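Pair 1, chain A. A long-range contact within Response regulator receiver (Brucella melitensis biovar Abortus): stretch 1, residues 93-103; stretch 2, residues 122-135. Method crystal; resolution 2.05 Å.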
# COMPACT_ATOMS: atom_id res chain seq x y z
N PRO A 93 -3.06 -9.09 9.95
CA PRO A 93 -3.20 -10.56 9.95
C PRO A 93 -2.83 -11.30 8.65
O PRO A 93 -2.69 -10.67 7.59
CB PRO A 93 -4.67 -10.78 10.33
CG PRO A 93 -5.36 -9.54 9.92
CD PRO A 93 -4.37 -8.43 10.17
N LEU A 94 -2.71 -12.64 8.75
CA LEU A 94 -2.36 -13.58 7.67
C LEU A 94 -3.25 -13.50 6.42
O LEU A 94 -2.67 -13.50 5.33
CB LEU A 94 -2.24 -15.02 8.19
CG LEU A 94 -1.18 -15.91 7.54
CD1 LEU A 94 0.22 -15.59 8.08
CD2 LEU A 94 -1.47 -17.38 7.80
N PRO A 95 -4.61 -13.39 6.49
CA PRO A 95 -5.39 -13.27 5.25
C PRO A 95 -5.12 -11.94 4.53
O PRO A 95 -5.13 -11.89 3.31
CB PRO A 95 -6.85 -13.36 5.72
CG PRO A 95 -6.78 -13.92 7.09
CD PRO A 95 -5.50 -13.39 7.67
N ARG A 96 -4.83 -10.87 5.30
CA ARG A 96 -4.47 -9.56 4.72
C ARG A 96 -3.10 -9.64 4.05
O ARG A 96 -2.94 -9.08 2.97
CB ARG A 96 -4.58 -8.43 5.75
CG ARG A 96 -6.03 -8.11 6.04
CD ARG A 96 -6.23 -6.92 6.95
NE ARG A 96 -7.66 -6.61 7.06
CZ ARG A 96 -8.33 -5.79 6.26
NH1 ARG A 96 -7.70 -5.15 5.28
NH2 ARG A 96 -9.63 -5.59 6.44
N GLN A 97 -2.16 -10.42 4.62
CA GLN A 97 -0.84 -10.67 4.02
C GLN A 97 -1.02 -11.42 2.69
O GLN A 97 -0.38 -11.07 1.70
CB GLN A 97 0.03 -11.53 4.94
CG GLN A 97 0.42 -10.84 6.23
CD GLN A 97 1.34 -11.68 7.07
OE1 GLN A 97 2.28 -12.30 6.56
NE2 GLN A 97 1.11 -11.69 8.37
N ALA A 98 -1.92 -12.42 2.67
CA ALA A 98 -2.18 -13.24 1.50
C ALA A 98 -2.74 -12.40 0.36
O ALA A 98 -2.21 -12.45 -0.76
CB ALA A 98 -3.11 -14.39 1.87
N PHE A 99 -3.76 -11.58 0.64
CA PHE A 99 -4.38 -10.71 -0.37
C PHE A 99 -3.39 -9.67 -0.88
O PHE A 99 -3.35 -9.41 -2.10
CB PHE A 99 -5.65 -10.05 0.20
CG PHE A 99 -6.62 -9.63 -0.88
CD1 PHE A 99 -7.61 -10.50 -1.32
CD2 PHE A 99 -6.55 -8.37 -1.46
CE1 PHE A 99 -8.49 -10.13 -2.34
CE2 PHE A 99 -7.43 -7.99 -2.48
CZ PHE A 99 -8.41 -8.87 -2.90
N LEU A 100 -2.56 -9.10 0.02
CA LEU A 100 -1.56 -8.10 -0.36
C LEU A 100 -0.54 -8.70 -1.34
O LEU A 100 -0.28 -8.09 -2.37
CB LEU A 100 -0.87 -7.45 0.85
CG LEU A 100 -1.70 -6.45 1.70
CD1 LEU A 100 -0.88 -5.91 2.83
CD2 LEU A 100 -2.20 -5.26 0.87
N LEU A 101 -0.05 -9.91 -1.06
CA LEU A 101 0.93 -10.61 -1.92
C LEU A 101 0.44 -10.83 -3.33
O LEU A 101 1.23 -10.73 -4.27
CB LEU A 101 1.37 -11.96 -1.30
CG LEU A 101 2.24 -11.88 -0.05
CD1 LEU A 101 2.29 -13.21 0.66
CD2 LEU A 101 3.64 -11.34 -0.36
N VAL A 102 -0.86 -11.13 -3.49
CA VAL A 102 -1.45 -11.34 -4.80
C VAL A 102 -1.94 -10.04 -5.44
O VAL A 102 -1.49 -9.70 -6.53
CB VAL A 102 -2.50 -12.50 -4.85
CG1 VAL A 102 -1.86 -13.85 -4.57
CG2 VAL A 102 -3.65 -12.26 -3.88
N ALA A 103 -2.84 -9.29 -4.75
CA ALA A 103 -3.43 -8.05 -5.28
C ALA A 103 -2.47 -6.90 -5.40
O ALA A 103 -2.54 -6.16 -6.37
CB ALA A 103 -4.63 -7.62 -4.45
N GLU A 122 -4.70 -24.35 1.71
CA GLU A 122 -4.84 -23.46 2.87
C GLU A 122 -4.77 -21.98 2.46
O GLU A 122 -5.42 -21.14 3.09
CB GLU A 122 -3.77 -23.76 3.93
CG GLU A 122 -4.28 -23.62 5.35
CD GLU A 122 -3.95 -22.31 6.04
OE1 GLU A 122 -2.79 -22.15 6.48
OE2 GLU A 122 -4.86 -21.47 6.18
N PHE A 123 -4.00 -21.68 1.40
CA PHE A 123 -3.87 -20.34 0.86
C PHE A 123 -5.19 -19.87 0.24
O PHE A 123 -5.56 -18.70 0.41
CB PHE A 123 -2.70 -20.24 -0.14
CG PHE A 123 -2.51 -18.85 -0.68
CD1 PHE A 123 -1.83 -17.89 0.05
CD2 PHE A 123 -3.05 -18.49 -1.92
CE1 PHE A 123 -1.68 -16.59 -0.44
CE2 PHE A 123 -2.92 -17.19 -2.40
CZ PHE A 123 -2.24 -16.25 -1.66
N GLY A 124 -5.88 -20.77 -0.46
CA GLY A 124 -7.17 -20.52 -1.08
C GLY A 124 -8.26 -20.13 -0.09
O GLY A 124 -9.13 -19.32 -0.42
N ARG A 125 -8.20 -20.70 1.13
CA ARG A 125 -9.14 -20.43 2.22
C ARG A 125 -8.77 -19.11 2.87
O ARG A 125 -9.65 -18.32 3.22
CB ARG A 125 -9.10 -21.55 3.24
N LEU A 126 -7.45 -18.87 3.02
CA LEU A 126 -6.85 -17.65 3.59
C LEU A 126 -7.23 -16.46 2.68
O LEU A 126 -7.58 -15.40 3.18
CB LEU A 126 -5.33 -17.86 3.63
CG LEU A 126 -4.53 -17.19 4.74
CD1 LEU A 126 -4.88 -17.76 6.12
CD2 LEU A 126 -3.05 -17.37 4.48
N LEU A 127 -7.23 -16.69 1.36
CA LEU A 127 -7.59 -15.71 0.34
C LEU A 127 -9.09 -15.40 0.33
O LEU A 127 -9.46 -14.25 0.08
CB LEU A 127 -7.09 -16.15 -1.04
CG LEU A 127 -6.77 -15.05 -2.06
CD1 LEU A 127 -5.68 -14.12 -1.56
CD2 LEU A 127 -6.38 -15.65 -3.39
N SER A 128 -9.96 -16.41 0.61
CA SER A 128 -11.42 -16.24 0.68
C SER A 128 -11.83 -15.40 1.91
O SER A 128 -12.68 -14.51 1.80
CB SER A 128 -12.14 -17.59 0.68
OG SER A 128 -13.01 -17.71 -0.44
N THR A 129 -11.20 -15.69 3.08
CA THR A 129 -11.39 -14.98 4.36
C THR A 129 -10.99 -13.51 4.16
O THR A 129 -11.65 -12.61 4.71
CB THR A 129 -10.54 -15.63 5.47
OG1 THR A 129 -10.75 -17.04 5.48
CG2 THR A 129 -10.84 -15.07 6.86
N ALA A 130 -9.92 -13.28 3.36
CA ALA A 130 -9.39 -11.97 3.00
C ALA A 130 -10.35 -11.26 2.06
O ALA A 130 -10.78 -10.15 2.38
CB ALA A 130 -8.04 -12.12 2.34
N SER A 131 -10.71 -11.91 0.93
CA SER A 131 -11.63 -11.36 -0.07
C SER A 131 -12.93 -10.82 0.54
O SER A 131 -13.40 -9.77 0.11
CB SER A 131 -11.92 -12.37 -1.17
OG SER A 131 -12.03 -11.69 -2.42
N GLY A 132 -13.44 -11.49 1.58
CA GLY A 132 -14.63 -11.09 2.32
C GLY A 132 -14.40 -9.84 3.16
O GLY A 132 -15.21 -8.91 3.13
N GLU A 133 -13.29 -9.83 3.92
CA GLU A 133 -12.88 -8.69 4.76
C GLU A 133 -12.59 -7.48 3.88
O GLU A 133 -13.16 -6.42 4.10
CB GLU A 133 -11.63 -9.04 5.56
CG GLU A 133 -11.89 -9.47 6.99
CD GLU A 133 -10.64 -10.03 7.65
OE1 GLU A 133 -9.75 -9.22 8.02
OE2 GLU A 133 -10.53 -11.27 7.74
N ILE A 134 -11.71 -7.64 2.87
CA ILE A 134 -11.28 -6.60 1.94
C ILE A 134 -12.42 -6.02 1.10
O ILE A 134 -12.41 -4.82 0.84
CB ILE A 134 -10.02 -7.04 1.11
CG1 ILE A 134 -8.72 -6.92 1.95
CG2 ILE A 134 -9.85 -6.28 -0.21
CD1 ILE A 134 -8.36 -8.06 2.88
N SER A 135 -13.42 -6.85 0.71
CA SER A 135 -14.58 -6.40 -0.09
C SER A 135 -15.62 -5.65 0.75
O SER A 135 -16.46 -4.93 0.21
CB SER A 135 -15.23 -7.57 -0.82
O HOH W 1 -11.74 -3.90 4.57

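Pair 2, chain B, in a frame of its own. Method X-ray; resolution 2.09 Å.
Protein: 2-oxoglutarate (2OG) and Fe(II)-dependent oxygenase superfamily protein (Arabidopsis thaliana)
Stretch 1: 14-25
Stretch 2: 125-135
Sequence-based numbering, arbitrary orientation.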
# COMPACT_ATOMS: atom_id res chain seq x y z
N ILE B 14 3.13 -11.79 21.04
CA ILE B 14 3.85 -10.51 21.15
C ILE B 14 3.83 -9.76 19.82
O ILE B 14 3.58 -8.54 19.76
CB ILE B 14 5.30 -10.72 21.57
CG1 ILE B 14 5.37 -11.19 23.03
CG2 ILE B 14 6.11 -9.45 21.38
CD1 ILE B 14 6.78 -11.52 23.50
N LEU B 15 4.07 -10.52 18.76
CA LEU B 15 4.03 -10.00 17.40
C LEU B 15 2.66 -9.43 17.05
O LEU B 15 2.55 -8.28 16.61
CB LEU B 15 4.41 -11.10 16.40
CG LEU B 15 4.38 -10.67 14.95
CD1 LEU B 15 5.19 -9.42 14.83
CD2 LEU B 15 4.95 -11.79 14.06
N ASN B 16 1.62 -10.24 17.20
CA ASN B 16 0.26 -9.79 16.92
C ASN B 16 -0.16 -8.59 17.75
O ASN B 16 -0.86 -7.71 17.27
CB ASN B 16 -0.70 -10.95 17.16
CG ASN B 16 -0.51 -12.05 16.15
OD1 ASN B 16 0.31 -11.90 15.23
ND2 ASN B 16 -1.16 -13.19 16.36
N GLN B 17 0.26 -8.55 19.01
CA GLN B 17 -0.09 -7.42 19.84
C GLN B 17 0.62 -6.16 19.37
O GLN B 17 0.03 -5.07 19.36
CB GLN B 17 0.23 -7.70 21.29
CG GLN B 17 0.38 -6.43 22.09
CD GLN B 17 0.14 -6.68 23.54
OE1 GLN B 17 -0.88 -7.25 23.91
NE2 GLN B 17 1.09 -6.26 24.38
N LYS B 18 1.89 -6.29 19.00
CA LYS B 18 2.61 -5.14 18.46
C LYS B 18 1.94 -4.66 17.18
O LYS B 18 1.84 -3.46 16.96
CB LYS B 18 4.09 -5.47 18.20
CG LYS B 18 4.97 -5.28 19.43
CD LYS B 18 6.36 -5.89 19.21
CE LYS B 18 7.27 -5.67 20.40
NZ LYS B 18 8.65 -6.22 20.12
N ILE B 19 1.49 -5.58 16.32
CA ILE B 19 0.83 -5.16 15.10
C ILE B 19 -0.46 -4.40 15.45
O ILE B 19 -0.70 -3.27 14.97
CB ILE B 19 0.54 -6.35 14.20
CG1 ILE B 19 1.85 -6.77 13.52
CG2 ILE B 19 -0.52 -6.00 13.13
CD1 ILE B 19 1.86 -8.19 12.93
N ARG B 20 -1.26 -4.99 16.31
CA ARG B 20 -2.52 -4.39 16.68
C ARG B 20 -2.34 -2.99 17.29
O ARG B 20 -3.06 -2.07 16.94
CB ARG B 20 -3.24 -5.28 17.68
CG ARG B 20 -4.43 -4.61 18.34
CD ARG B 20 -5.18 -5.63 19.22
NE ARG B 20 -6.11 -4.96 20.12
CZ ARG B 20 -6.88 -5.60 21.00
NH1 ARG B 20 -6.81 -6.92 21.11
NH2 ARG B 20 -7.71 -4.93 21.76
N GLU B 21 -1.35 -2.80 18.14
CA GLU B 21 -1.27 -1.53 18.84
C GLU B 21 -0.71 -0.45 17.94
O GLU B 21 -1.13 0.71 18.03
CB GLU B 21 -0.42 -1.63 20.11
CG GLU B 21 -1.21 -2.09 21.33
CD GLU B 21 -0.34 -2.66 22.44
OE1 GLU B 21 0.80 -2.18 22.65
OE2 GLU B 21 -0.84 -3.56 23.16
N ALA B 22 0.20 -0.83 17.05
CA ALA B 22 0.64 0.10 16.01
C ALA B 22 -0.53 0.56 15.17
O ALA B 22 -0.74 1.77 14.96
CB ALA B 22 1.69 -0.57 15.13
N SER B 23 -1.34 -0.41 14.75
CA SER B 23 -2.45 -0.15 13.85
C SER B 23 -3.58 0.66 14.48
O SER B 23 -4.28 1.39 13.80
CB SER B 23 -3.01 -1.48 13.36
OG SER B 23 -2.04 -2.19 12.61
N GLU B 24 -3.72 0.57 15.79
CA GLU B 24 -4.77 1.30 16.48
C GLU B 24 -4.35 2.70 16.79
O GLU B 24 -5.15 3.65 16.66
CB GLU B 24 -5.14 0.59 17.78
CG GLU B 24 -6.03 -0.62 17.58
CD GLU B 24 -6.28 -1.41 18.86
OE1 GLU B 24 -5.75 -1.02 19.92
OE2 GLU B 24 -7.03 -2.42 18.81
N ARG B 25 -3.08 2.86 17.16
CA ARG B 25 -2.61 4.16 17.63
C ARG B 25 -2.10 5.04 16.50
O ARG B 25 -2.36 6.24 16.50
CB ARG B 25 -1.52 3.98 18.68
CG ARG B 25 -0.77 5.27 19.02
CD ARG B 25 -1.69 6.33 19.61
NE ARG B 25 -0.94 7.54 19.93
CZ ARG B 25 -0.93 8.64 19.18
NH1 ARG B 25 -1.64 8.70 18.06
NH2 ARG B 25 -0.22 9.70 19.57
N ASP B 125 -1.04 -12.42 5.10
CA ASP B 125 -0.46 -12.71 6.40
C ASP B 125 -0.71 -11.59 7.46
O ASP B 125 -0.97 -11.89 8.62
CB ASP B 125 1.04 -12.97 6.30
CG ASP B 125 1.36 -14.31 5.61
OD1 ASP B 125 0.45 -15.16 5.45
OD2 ASP B 125 2.55 -14.54 5.25
N LEU B 126 -0.51 -10.33 7.09
CA LEU B 126 -0.71 -9.19 8.02
C LEU B 126 -2.19 -9.10 8.35
O LEU B 126 -2.56 -8.85 9.47
CB LEU B 126 -0.20 -7.88 7.43
CG LEU B 126 1.32 -7.83 7.19
CD1 LEU B 126 1.74 -6.57 6.39
CD2 LEU B 126 2.07 -7.87 8.50
N ALA B 127 -3.04 -9.32 7.35
CA ALA B 127 -4.47 -9.26 7.62
C ALA B 127 -4.88 -10.35 8.63
O ALA B 127 -5.60 -10.08 9.58
CB ALA B 127 -5.25 -9.42 6.34
N ARG B 128 -4.41 -11.57 8.43
CA ARG B 128 -4.74 -12.66 9.35
C ARG B 128 -4.20 -12.32 10.72
O ARG B 128 -4.87 -12.53 11.74
CB ARG B 128 -4.19 -14.01 8.88
CG ARG B 128 -4.63 -15.18 9.80
CD ARG B 128 -4.13 -16.49 9.27
NE ARG B 128 -4.58 -16.69 7.89
CZ ARG B 128 -5.55 -17.53 7.53
NH1 ARG B 128 -6.13 -18.32 8.42
NH2 ARG B 128 -5.90 -17.62 6.24
N LYS B 129 -2.99 -11.76 10.77
CA LYS B 129 -2.42 -11.43 12.07
C LYS B 129 -3.27 -10.39 12.82
O LYS B 129 -3.37 -10.44 14.05
CB LYS B 129 -1.00 -10.92 11.92
CG LYS B 129 0.02 -11.99 11.55
CD LYS B 129 1.42 -11.43 11.61
CE LYS B 129 2.45 -12.37 10.95
NZ LYS B 129 2.39 -13.69 11.55
N LEU B 130 -3.85 -9.43 12.11
CA LEU B 130 -4.76 -8.46 12.75
C LEU B 130 -5.98 -9.17 13.34
O LEU B 130 -6.44 -8.85 14.42
CB LEU B 130 -5.20 -7.41 11.76
CG LEU B 130 -4.22 -6.25 11.58
CD1 LEU B 130 -4.63 -5.54 10.31
CD2 LEU B 130 -4.31 -5.30 12.77
N ALA B 131 -6.56 -10.11 12.60
CA ALA B 131 -7.69 -10.86 13.16
C ALA B 131 -7.22 -11.65 14.39
O ALA B 131 -7.90 -11.72 15.41
CB ALA B 131 -8.28 -11.78 12.14
N GLU B 132 -6.03 -12.22 14.30
CA GLU B 132 -5.53 -12.99 15.44
C GLU B 132 -5.29 -12.12 16.68
O GLU B 132 -5.48 -12.56 17.82
CB GLU B 132 -4.25 -13.72 15.05
CG GLU B 132 -4.49 -14.85 14.00
CD GLU B 132 -3.19 -15.53 13.57
OE1 GLU B 132 -2.08 -15.05 13.93
OE2 GLU B 132 -3.27 -16.57 12.88
N SER B 133 -4.86 -10.88 16.48
CA SER B 133 -4.57 -10.03 17.62
C SER B 133 -5.83 -9.64 18.36
O SER B 133 -5.78 -9.17 19.49
CB SER B 133 -3.83 -8.77 17.15
OG SER B 133 -4.73 -7.89 16.51
N TYR B 134 -6.98 -9.81 17.72
CA TYR B 134 -8.24 -9.55 18.40
C TYR B 134 -8.92 -10.83 18.91
O TYR B 134 -9.99 -10.76 19.53
CB TYR B 134 -9.20 -8.81 17.44
CG TYR B 134 -8.86 -7.35 17.22
CD1 TYR B 134 -9.05 -6.42 18.22
CD2 TYR B 134 -8.35 -6.91 16.00
CE1 TYR B 134 -8.72 -5.07 18.03
CE2 TYR B 134 -8.01 -5.57 15.80
CZ TYR B 134 -8.20 -4.65 16.81
OH TYR B 134 -7.88 -3.31 16.62
N GLY B 135 -8.31 -11.98 18.64
CA GLY B 135 -8.88 -13.27 19.04
C GLY B 135 -10.16 -13.64 18.29
O GLY B 135 -11.01 -14.37 18.80
O HOH W 2 -2.65 -12.97 19.38
O HOH W 3 2.00 -13.54 14.27

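Pair 1 and pair 2 each bring two helices together almost at right angles, with signed crossing angles of -93° and -94° and axes approaching to 7.9 and 8.4 Å. Fourteen central residues superpose with an RMSD of 0.4 Å. The crossing point is equivalent in both: A:Pro95 matches B:Asn16, A:Ala130 matches B:Ser133, and the CA atoms of A:Pro95 and A:Ala130 lie 4.8 Å apart, those of B:Asn16 and B:Ser133 4.9 Å. Small side chains, alanine and serine, occupy the second helix at this point of closest CA approach. In pair 1 A:Ala130 CB lies 3.1 Å from A:Pro95 O; in pair 2 B:Ser133 CB lies 3.2 Å from B:Asn16 O, while the serine hydroxyl bonds back to its own helix (B:Ser133 OG to B:Leu130 O, 2.9 Å).

Around this shared point the chemistry diverges. The A:Pro95 ring packs on A:Ala130 (CB to CB, 3.8 Å) and reaches A:Thr129, the match of B:Glu132, through A:Pro95 CG and A:Thr129 CG2 at 4.2 Å. B:Asn16 instead donates from ND2 to B:Glu132 OE1 (3.2 Å), and a water joins its OD1 (2.5 Å from the water O) to B:Lys129 NZ (2.8 Å from the same O).

One turn on, A:Ala98 matches B:Ile19. The short alanine is met by a large ring, A:Ala98 CB lying 3.5 Å from A:Phe123 CE1; the longer isoleucine faces the matched B:Leu126, with B:Ile19 CD1 to B:Leu126 CD2 at 4.4 Å. A:Leu126 and B:Lys129 also match, and the aliphatic part of the lysine provides apolar surface, its CD 3.5 Å from B:Ile19 CD1, much as A:Leu126 CD2 lies 4.0 Å from A:Ala98 CB.

The sharpest contrast is A:Phe99 against B:Arg20. The phenylalanine is a knob among A:Leu127, A:Ala130, A:Ser131 and A:Ile134, and A:Ile134 CG2 covers one face of its ring, 3.7 Å from A:Phe99 CE2. B:Arg20 extends over a face of the B:Tyr134 ring, its CD 4.0 Å from the ring centroid, and donates from NH1 to B:Ser133 O (3.0 Å). B:Glu24 OE2 ties the group together, accepting from B:Tyr134 OH (2.5 Å) and forming a salt bridge with B:Arg20 NE (3.0 Å).

Both pairs place leucine at A:Leu127 and B:Leu130, whose side-chain centres fall 0.9 Å apart, and at A:Leu94 and B:Leu15: A:Leu94 CD2 lies 3.7 Å from A:Leu126 CD2, B:Leu15 CD2 4.0 Å from B:Lys129 CE. A:Leu127 CD1 meets A:Val102 CG2 at 3.6 Å; B:Leu130 CD2 meets B:Ser23, the match of A:Val102, at OG, 3.9 Å, and B:Ile19 CG2, also at 3.9 Å. Pair 1 packs mainly through apolar side chains, with a salt bridge and weak hydrogen bond from A:Arg96 NE to A:Glu133 OE1 (3.5 Å); in pair 2 polar contacts lie among the matched positions themselves.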